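Local coordinates for dTDP-glucose 4,6-dehydratase (Klebsiella pneumoniae, PDB 5U4Q), which probably catalyses the NAD-dependent dehydration of dTDP-glucose to a 4-keto-6-deoxy sugar nucleotide, at residues A[5-10]-A[31-36]; A[80-85]-A[119-124]. All blocks are in the same frame, centred on the assembly; numbering follows the deposited sequence.

Contact 1 (A[5-10]-A[31-36]); sequences KFLVTG and VGIDNM. With NAD (nicotinamide-adenine-dinucleotide), chain C.
The carboxamide of N35 lies flat over one face of the NAD adenine, the two planes nearly parallel. OD1 of N35 sits 3.3 Å from C4A of NAD, and ND2 of N35 is 3.3 Å from C6A. On the same face N35 N comes to 3.1 Å from N3A of the ring. D63 takes a hydrogen bond from ND2, helping fix the amide's turn. The D34 carboxylate meets the adenosine ribose. Its OD1 accepts from O2B of NAD at 2.5 Å, and OD2 of D34 accepts from O3B at 2.7 Å. With CG anti to the backbone N (chi1 -159°), the group reaches the diol. D34 OD1 also takes M36 N on its anti lone pair at 2.8 Å, an Asx turn, and D34 OD2 takes A12 N. G10 CA lies 3.6 Å from O4B of NAD, which would crowd a CB; positive phi also favours glycine.

Behind this site the two strands run parallel. V8 N donates to V31 O at 2.9 Å and I33 N to V8 O, so V8 bonds on both sides of G32. T9 and I33 lie side by side, while L7 crosses I33 obliquely. Helix 67-77 covers this face through M70, L73 and F74. This is the first beta-alpha-beta unit of a Rossmann fold, its second strand ending in the acidic residue that holds the ribose diol, as is usual in NAD-binding members.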
loop_
_atom_site.group_PDB
_atom_site.type_symbol
_atom_site.label_atom_id
_atom_site.label_comp_id
_atom_site.label_asym_id
_atom_site.label_seq_id
_atom_site.Cartn_x
_atom_site.Cartn_y
_atom_site.Cartn_z
ATOM N N LYS A 5 -20.616 20.540 5.834
ATOM C CA LYS A 5 -19.835 19.994 6.945
ATOM C C LYS A 5 -18.628 19.199 6.403
ATOM O O LYS A 5 -18.763 18.268 5.595
ATOM C CB LYS A 5 -20.686 19.115 7.869
ATOM C CG LYS A 5 -19.981 18.778 9.179
ATOM C CD LYS A 5 -20.711 17.744 10.014
ATOM C CE LYS A 5 -21.954 18.297 10.672
ATOM N NZ LYS A 5 -22.701 17.222 11.408
ATOM N N PHE A 6 -17.449 19.587 6.868
ATOM C CA PHE A 6 -16.215 18.945 6.498
ATOM C C PHE A 6 -15.600 18.215 7.694
ATOM O O PHE A 6 -15.616 18.715 8.823
ATOM C CB PHE A 6 -15.174 19.998 6.102
ATOM C CG PHE A 6 -15.461 20.745 4.834
ATOM C CD1 PHE A 6 -16.345 21.783 4.811
ATOM C CD2 PHE A 6 -14.732 20.466 3.679
ATOM C CE1 PHE A 6 -16.583 22.489 3.648
ATOM C CE2 PHE A 6 -14.950 21.181 2.524
ATOM C CZ PHE A 6 -15.900 22.183 2.507
ATOM N N LEU A 7 -15.023 17.056 7.432
ATOM C CA LEU A 7 -14.153 16.390 8.388
ATOM C C LEU A 7 -12.713 16.754 8.013
ATOM O O LEU A 7 -12.330 16.581 6.854
ATOM C CB LEU A 7 -14.254 14.871 8.280
ATOM C CG LEU A 7 -13.284 14.035 9.114
ATOM C CD1 LEU A 7 -13.403 14.377 10.607
ATOM C CD2 LEU A 7 -13.489 12.542 8.867
ATOM N N VAL A 8 -11.939 17.215 8.987
ATOM C CA VAL A 8 -10.507 17.443 8.792
ATOM C C VAL A 8 -9.801 16.503 9.760
ATOM O O VAL A 8 -9.873 16.681 10.976
ATOM C CB VAL A 8 -10.093 18.901 9.063
ATOM C CG1 VAL A 8 -8.573 19.080 8.936
ATOM C CG2 VAL A 8 -10.826 19.852 8.152
ATOM N N THR A 9 -9.088 15.504 9.246
ATOM C CA THR A 9 -8.317 14.628 10.117
ATOM C C THR A 9 -6.929 15.208 10.273
ATOM O O THR A 9 -6.443 15.938 9.402
ATOM C CB THR A 9 -8.249 13.188 9.616
ATOM O OG1 THR A 9 -7.308 13.077 8.546
ATOM C CG2 THR A 9 -9.631 12.706 9.198
ATOM N N GLY A 10 -6.315 14.953 11.418
ATOM C CA GLY A 10 -4.999 15.540 11.686
ATOM C C GLY A 10 -5.152 17.023 11.961
ATOM O O GLY A 10 -4.220 17.798 11.745
ATOM N N VAL A 31 -15.551 19.395 11.648
ATOM C CA VAL A 31 -15.213 18.513 12.739
ATOM C C VAL A 31 -13.745 18.151 12.503
ATOM O O VAL A 31 -13.374 17.707 11.406
ATOM C CB VAL A 31 -16.064 17.237 12.783
ATOM C CG1 VAL A 31 -15.575 16.304 13.875
ATOM C CG2 VAL A 31 -17.538 17.615 12.959
ATOM N N GLY A 32 -12.939 18.370 13.519
ATOM C CA GLY A 32 -11.516 18.027 13.490
ATOM C C GLY A 32 -11.280 16.833 14.384
ATOM O O GLY A 32 -11.876 16.740 15.466
ATOM N N ILE A 33 -10.459 15.878 13.925
ATOM C CA ILE A 33 -10.039 14.778 14.769
ATOM C C ILE A 33 -8.518 14.672 14.769
ATOM O O ILE A 33 -7.865 15.071 13.796
ATOM C CB ILE A 33 -10.687 13.432 14.380
ATOM C CG1 ILE A 33 -10.214 12.927 13.014
ATOM C CG2 ILE A 33 -12.201 13.549 14.413
ATOM C CD1 ILE A 33 -10.640 11.504 12.708
ATOM N N ASP A 34 -7.959 14.166 15.871
ATOM C CA ASP A 34 -6.537 13.971 16.007
ATOM C C ASP A 34 -6.362 13.088 17.226
ATOM O O ASP A 34 -7.159 13.174 18.143
ATOM C CB ASP A 34 -5.873 15.334 16.201
ATOM C CG ASP A 34 -4.408 15.324 15.850
ATOM O OD1 ASP A 34 -3.620 14.647 16.565
ATOM O OD2 ASP A 34 -4.053 16.012 14.855
ATOM N N ASN A 35 -5.329 12.265 17.237
ATOM C CA ASN A 35 -5.061 11.457 18.433
ATOM C C ASN A 35 -4.083 12.104 19.399
ATOM O O ASN A 35 -3.749 11.496 20.426
ATOM C CB ASN A 35 -4.643 10.032 18.065
ATOM C CG ASN A 35 -3.252 9.929 17.474
ATOM O OD1 ASN A 35 -2.582 10.931 17.215
ATOM N ND2 ASN A 35 -2.800 8.694 17.277
HETATM N N MSE A 36 -3.610 13.311 19.075
HETATM C CA MSE A 36 -2.713 14.082 19.953
HETATM C C MSE A 36 -1.495 13.277 20.306
HETATM O O MSE A 36 -1.036 13.311 21.444
HETATM C CB MSE A 36 -3.460 14.549 21.218
HETATM C CG MSE A 36 -4.774 15.257 20.905
HETATM SE SE MSE A 36 -4.518 16.857 19.789
HETATM C CE MSE A 36 -3.789 18.087 21.120
HETATM P PA NAD C . 1.634 16.690 11.482
HETATM O O1A NAD C . 1.856 18.063 11.990
HETATM O O2A NAD C . 2.337 15.507 12.116
HETATM O O5B NAD C . 0.037 16.436 11.470
HETATM C C5B NAD C . -0.575 15.156 11.377
HETATM C C4B NAD C . -1.525 15.005 12.553
HETATM O O4B NAD C . -2.057 13.673 12.426
HETATM C C3B NAD C . -0.843 15.114 13.910
HETATM O O3B NAD C . -1.324 16.189 14.732
HETATM C C2B NAD C . -1.078 13.731 14.518
HETATM O O2B NAD C . -1.325 13.768 15.937
HETATM C C1B NAD C . -2.242 13.151 13.717
HETATM N N9A NAD C . -2.252 11.679 13.676
HETATM C C8A NAD C . -1.223 10.866 13.345
HETATM N N7A NAD C . -1.591 9.586 13.445
HETATM C C5A NAD C . -2.879 9.571 13.824
HETATM C C6A NAD C . -3.862 8.517 14.153
HETATM N N6A NAD C . -3.567 7.228 14.063
HETATM N N1A NAD C . -5.072 8.934 14.527
HETATM C C2A NAD C . -5.412 10.226 14.641
HETATM N N3A NAD C . -4.560 11.239 14.387
HETATM C C4A NAD C . -3.297 10.942 13.982
HETATM O O3 NAD C . 2.019 16.566 9.921
HETATM P PN NAD C . 1.560 17.485 8.682
HETATM O O1N NAD C . 0.488 18.432 9.032
HETATM O O2N NAD C . 2.878 17.930 8.049
HETATM O O5D NAD C . 0.985 16.333 7.742
HETATM C C5D NAD C . -0.334 16.287 7.206
HETATM C C4D NAD C . -0.310 15.252 6.093
HETATM O O4D NAD C . 0.455 15.758 4.975
HETATM C C3D NAD C . 0.283 13.882 6.406
HETATM O O3D NAD C . -0.528 12.898 5.761
HETATM C C2D NAD C . 1.639 13.886 5.741
HETATM O O2D NAD C . 2.075 12.577 5.319
HETATM C C1D NAD C . 1.419 14.800 4.553
HETATM N N1N NAD C . 2.652 15.499 4.140
HETATM C C2N NAD C . 3.120 16.602 4.768
HETATM C C3N NAD C . 4.297 17.243 4.345
HETATM C C7N NAD C . 4.891 18.494 5.006
HETATM O O7N NAD C . 5.836 19.081 4.459
HETATM N N7N NAD C . 4.467 18.974 6.187
HETATM C C4N NAD C . 4.998 16.709 3.287
HETATM C C5N NAD C . 4.515 15.569 2.659
HETATM C C6N NAD C . 3.349 14.959 3.110
#

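Contact 2 (A[80-85]-A[119-124]); sequences DRVIHL and TKVKHL. With NAD (nicotinamide-adenine-dinucleotide), chain C.
V82 and L124 lie side by side and point the same way. CD1 of L124 rests against CG1 of V82 at 3.5 Å. V82 CG1 and L124 CG both start anti to the backbone N. The other branch of V82 crosses V121 at about a right angle, CG2 of V82 3.9 Å from CG1 of V121. CB of H84 also touches L124 CD1, at 4.2 Å. Helix 98-118 covers this apolar face with I112, L113 and C116.

On the opposite face R81 and H123 cross obliquely, guanidinium and ring planes 66° apart. The side chains meet through aliphatic parts, CD of R81 and CB of H123 at 4.1 Å, and CB of R81 also lies 3.6 Å from H123 O. The polar ends turn elsewhere: R81 makes a salt bridge with D235, and H123 is hydrogen-bonded to T177 and to L234 O.

Two backbone bonds join the segments. V82 N donates to H123 O at 3.0 Å, almost along the C=O axis. K122 N reaches D80 O at 3.0 Å from 26° above the carbonyl plane. Just before, K120 is the C-prime residue of a Schellman motif ending the helix. At the other end, L85 O accepts from O3D of NAD at 2.8 Å. This is a parallel strand pair of the Rossmann sheet, joined through a helix, with the nicotinamide ribose held at the C-terminal end of strand 81-84.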
loop_
_atom_site.group_PDB
_atom_site.type_symbol
_atom_site.label_atom_id
_atom_site.label_comp_id
_atom_site.label_asym_id
_atom_site.label_seq_id
_atom_site.Cartn_x
_atom_site.Cartn_y
_atom_site.Cartn_z
ATOM N N ASP A 80 -20.235 16.093 4.349
ATOM C CA ASP A 80 -20.344 16.383 2.944
ATOM C C ASP A 80 -19.012 16.099 2.257
ATOM O O ASP A 80 -18.984 15.524 1.185
ATOM C CB ASP A 80 -20.774 17.833 2.740
ATOM C CG ASP A 80 -22.138 18.095 3.338
ATOM O OD1 ASP A 80 -23.113 17.453 2.866
ATOM O OD2 ASP A 80 -22.237 18.888 4.284
ATOM N N ARG A 81 -17.902 16.498 2.877
ATOM C CA ARG A 81 -16.589 16.264 2.316
ATOM C C ARG A 81 -15.601 15.909 3.412
ATOM O O ARG A 81 -15.809 16.216 4.580
ATOM C CB ARG A 81 -16.126 17.496 1.564
ATOM C CG ARG A 81 -17.069 17.789 0.387
ATOM C CD ARG A 81 -16.604 18.849 -0.551
ATOM N NE ARG A 81 -17.723 19.200 -1.411
ATOM C CZ ARG A 81 -17.829 20.334 -2.096
ATOM N NH1 ARG A 81 -16.889 21.294 -2.008
ATOM N NH2 ARG A 81 -18.907 20.530 -2.838
ATOM N N VAL A 82 -14.497 15.272 3.024
ATOM C CA VAL A 82 -13.470 14.884 3.967
ATOM C C VAL A 82 -12.128 15.290 3.407
ATOM O O VAL A 82 -11.870 15.075 2.231
ATOM C CB VAL A 82 -13.472 13.358 4.182
ATOM C CG1 VAL A 82 -12.295 12.904 5.033
ATOM C CG2 VAL A 82 -14.798 12.900 4.787
ATOM N N ILE A 83 -11.302 15.914 4.259
ATOM C CA ILE A 83 -9.891 16.217 3.940
ATOM C C ILE A 83 -9.073 15.415 4.942
ATOM O O ILE A 83 -9.079 15.683 6.161
ATOM C CB ILE A 83 -9.550 17.725 3.902
ATOM C CG1 ILE A 83 -8.050 17.943 3.673
ATOM C CG2 ILE A 83 -9.965 18.442 5.155
ATOM C CD1 ILE A 83 -7.490 17.427 2.372
ATOM N N HIS A 84 -8.428 14.357 4.452
ATOM C CA HIS A 84 -7.696 13.438 5.295
ATOM C C HIS A 84 -6.214 13.746 5.262
ATOM O O HIS A 84 -5.535 13.547 4.245
ATOM C CB HIS A 84 -7.991 11.998 4.857
ATOM C CG HIS A 84 -7.202 10.981 5.596
ATOM N ND1 HIS A 84 -7.187 10.911 6.973
ATOM C CD2 HIS A 84 -6.387 9.995 5.158
ATOM C CE1 HIS A 84 -6.389 9.935 7.347
ATOM N NE2 HIS A 84 -5.887 9.365 6.267
ATOM N N LEU A 85 -5.727 14.195 6.412
ATOM C CA LEU A 85 -4.323 14.590 6.582
ATOM C C LEU A 85 -3.609 13.799 7.681
ATOM O O LEU A 85 -2.387 13.722 7.694
ATOM C CB LEU A 85 -4.237 16.086 6.852
ATOM C CG LEU A 85 -4.803 16.965 5.738
ATOM C CD1 LEU A 85 -5.073 18.386 6.222
ATOM C CD2 LEU A 85 -3.924 16.967 4.499
ATOM N N THR A 119 -21.529 6.404 4.214
ATOM C CA THR A 119 -22.285 7.651 4.402
ATOM C C THR A 119 -22.315 8.520 3.138
ATOM O O THR A 119 -22.759 9.664 3.181
ATOM C CB THR A 119 -21.795 8.465 5.619
ATOM O OG1 THR A 119 -20.476 8.971 5.366
ATOM C CG2 THR A 119 -21.795 7.633 6.892
ATOM N N LYS A 120 -21.835 7.984 2.021
ATOM C CA LYS A 120 -21.891 8.672 0.740
ATOM C C LYS A 120 -21.307 10.074 0.739
ATOM O O LYS A 120 -21.906 11.044 0.278
ATOM C CB LYS A 120 -23.318 8.653 0.179
ATOM C CG LYS A 120 -23.784 7.225 -0.106
ATOM C CD LYS A 120 -25.005 7.188 -1.008
ATOM C CE LYS A 120 -25.346 5.752 -1.397
ATOM N NZ LYS A 120 -26.424 5.685 -2.423
ATOM N N VAL A 121 -20.103 10.148 1.287
ATOM C CA VAL A 121 -19.317 11.394 1.249
ATOM C C VAL A 121 -19.101 11.819 -0.207
ATOM O O VAL A 121 -18.738 10.994 -1.070
ATOM C CB VAL A 121 -17.994 11.204 1.998
ATOM C CG1 VAL A 121 -16.989 12.313 1.665
ATOM C CG2 VAL A 121 -18.273 11.134 3.484
ATOM N N LYS A 122 -19.342 13.100 -0.496
ATOM C CA LYS A 122 -19.300 13.566 -1.886
ATOM C C LYS A 122 -17.913 13.808 -2.466
ATOM O O LYS A 122 -17.766 13.848 -3.688
ATOM C CB LYS A 122 -20.194 14.788 -2.065
ATOM C CG LYS A 122 -21.657 14.439 -1.847
ATOM C CD LYS A 122 -22.608 15.525 -2.310
ATOM C CE LYS A 122 -24.055 15.028 -2.308
ATOM N NZ LYS A 122 -24.568 14.780 -0.936
ATOM N N HIS A 123 -16.910 13.998 -1.600
ATOM C CA HIS A 123 -15.537 14.168 -2.078
ATOM C C HIS A 123 -14.572 13.890 -0.936
ATOM O O HIS A 123 -14.731 14.453 0.164
ATOM C CB HIS A 123 -15.284 15.575 -2.618
ATOM C CG HIS A 123 -13.997 15.731 -3.370
ATOM N ND1 HIS A 123 -13.463 16.962 -3.672
ATOM C CD2 HIS A 123 -13.163 14.813 -3.921
ATOM C CE1 HIS A 123 -12.358 16.791 -4.382
ATOM N NE2 HIS A 123 -12.138 15.500 -4.518
ATOM N N LEU A 124 -13.606 13.012 -1.198
ATOM C CA LEU A 124 -12.516 12.719 -0.263
ATOM C C LEU A 124 -11.232 13.207 -0.888
ATOM O O LEU A 124 -10.830 12.742 -1.956
ATOM C CB LEU A 124 -12.353 11.226 -0.046
ATOM C CG LEU A 124 -11.093 10.784 0.722
ATOM C CD1 LEU A 124 -11.074 11.320 2.144
ATOM C CD2 LEU A 124 -11.002 9.271 0.681
HETATM P PA NAD C . 1.634 16.690 11.482
HETATM O O1A NAD C . 1.856 18.063 11.990
HETATM O O2A NAD C . 2.337 15.507 12.116
HETATM O O5B NAD C . 0.037 16.436 11.470
HETATM C C5B NAD C . -0.575 15.156 11.377
HETATM C C4B NAD C . -1.525 15.005 12.553
HETATM O O4B NAD C . -2.057 13.673 12.426
HETATM C C3B NAD C . -0.843 15.114 13.910
HETATM O O3B NAD C . -1.324 16.189 14.732
HETATM C C2B NAD C . -1.078 13.731 14.518
HETATM O O2B NAD C . -1.325 13.768 15.937
HETATM C C1B NAD C . -2.242 13.151 13.717
HETATM N N9A NAD C . -2.252 11.679 13.676
HETATM C C8A NAD C . -1.223 10.866 13.345
HETATM N N7A NAD C . -1.591 9.586 13.445
HETATM C C5A NAD C . -2.879 9.571 13.824
HETATM C C6A NAD C . -3.862 8.517 14.153
HETATM N N6A NAD C . -3.567 7.228 14.063
HETATM N N1A NAD C . -5.072 8.934 14.527
HETATM C C2A NAD C . -5.412 10.226 14.641
HETATM N N3A NAD C . -4.560 11.239 14.387
HETATM C C4A NAD C . -3.297 10.942 13.982
HETATM O O3 NAD C . 2.019 16.566 9.921
HETATM P PN NAD C . 1.560 17.485 8.682
HETATM O O1N NAD C . 0.488 18.432 9.032
HETATM O O2N NAD C . 2.878 17.930 8.049
HETATM O O5D NAD C . 0.985 16.333 7.742
HETATM C C5D NAD C . -0.334 16.287 7.206
HETATM C C4D NAD C . -0.310 15.252 6.093
HETATM O O4D NAD C . 0.455 15.758 4.975
HETATM C C3D NAD C . 0.283 13.882 6.406
HETATM O O3D NAD C . -0.528 12.898 5.761
HETATM C C2D NAD C . 1.639 13.886 5.741
HETATM O O2D NAD C . 2.075 12.577 5.319
HETATM C C1D NAD C . 1.419 14.800 4.553
HETATM N N1N NAD C . 2.652 15.499 4.140
HETATM C C2N NAD C . 3.120 16.602 4.768
HETATM C C3N NAD C . 4.297 17.243 4.345
HETATM C C7N NAD C . 4.891 18.494 5.006
HETATM O O7N NAD C . 5.836 19.081 4.459
HETATM N N7N NAD C . 4.467 18.974 6.187
HETATM C C4N NAD C . 4.998 16.709 3.287
HETATM C C5N NAD C . 4.515 15.569 2.659
HETATM C C6N NAD C . 3.349 14.959 3.110
#

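In the fold
The chain enters on strand 5-9, runs through helix 14-25 and returns on strand 29-34, where contact 1 closes the first loop. Helix 42-50, strand 57-61 and helix 67-77 follow before contact 2 opens at strand 81-84. Helix 98-118 then leads to strand 123-129, which closes the second loop. The loops stand in series and neither nest nor cross. In the sheet, strand 5-9 lies between 29-34 and 81-84, so the contacts adjoin. T9 OG1 and H84 ND1 are 2.7 Å apart, a probable hydrogen bond. Contact 1 and contact 2 are two strand pairs, joined into one parallel sheet by the pairing of 5-9 with 81-84; the sheet meets both riboses of NAD.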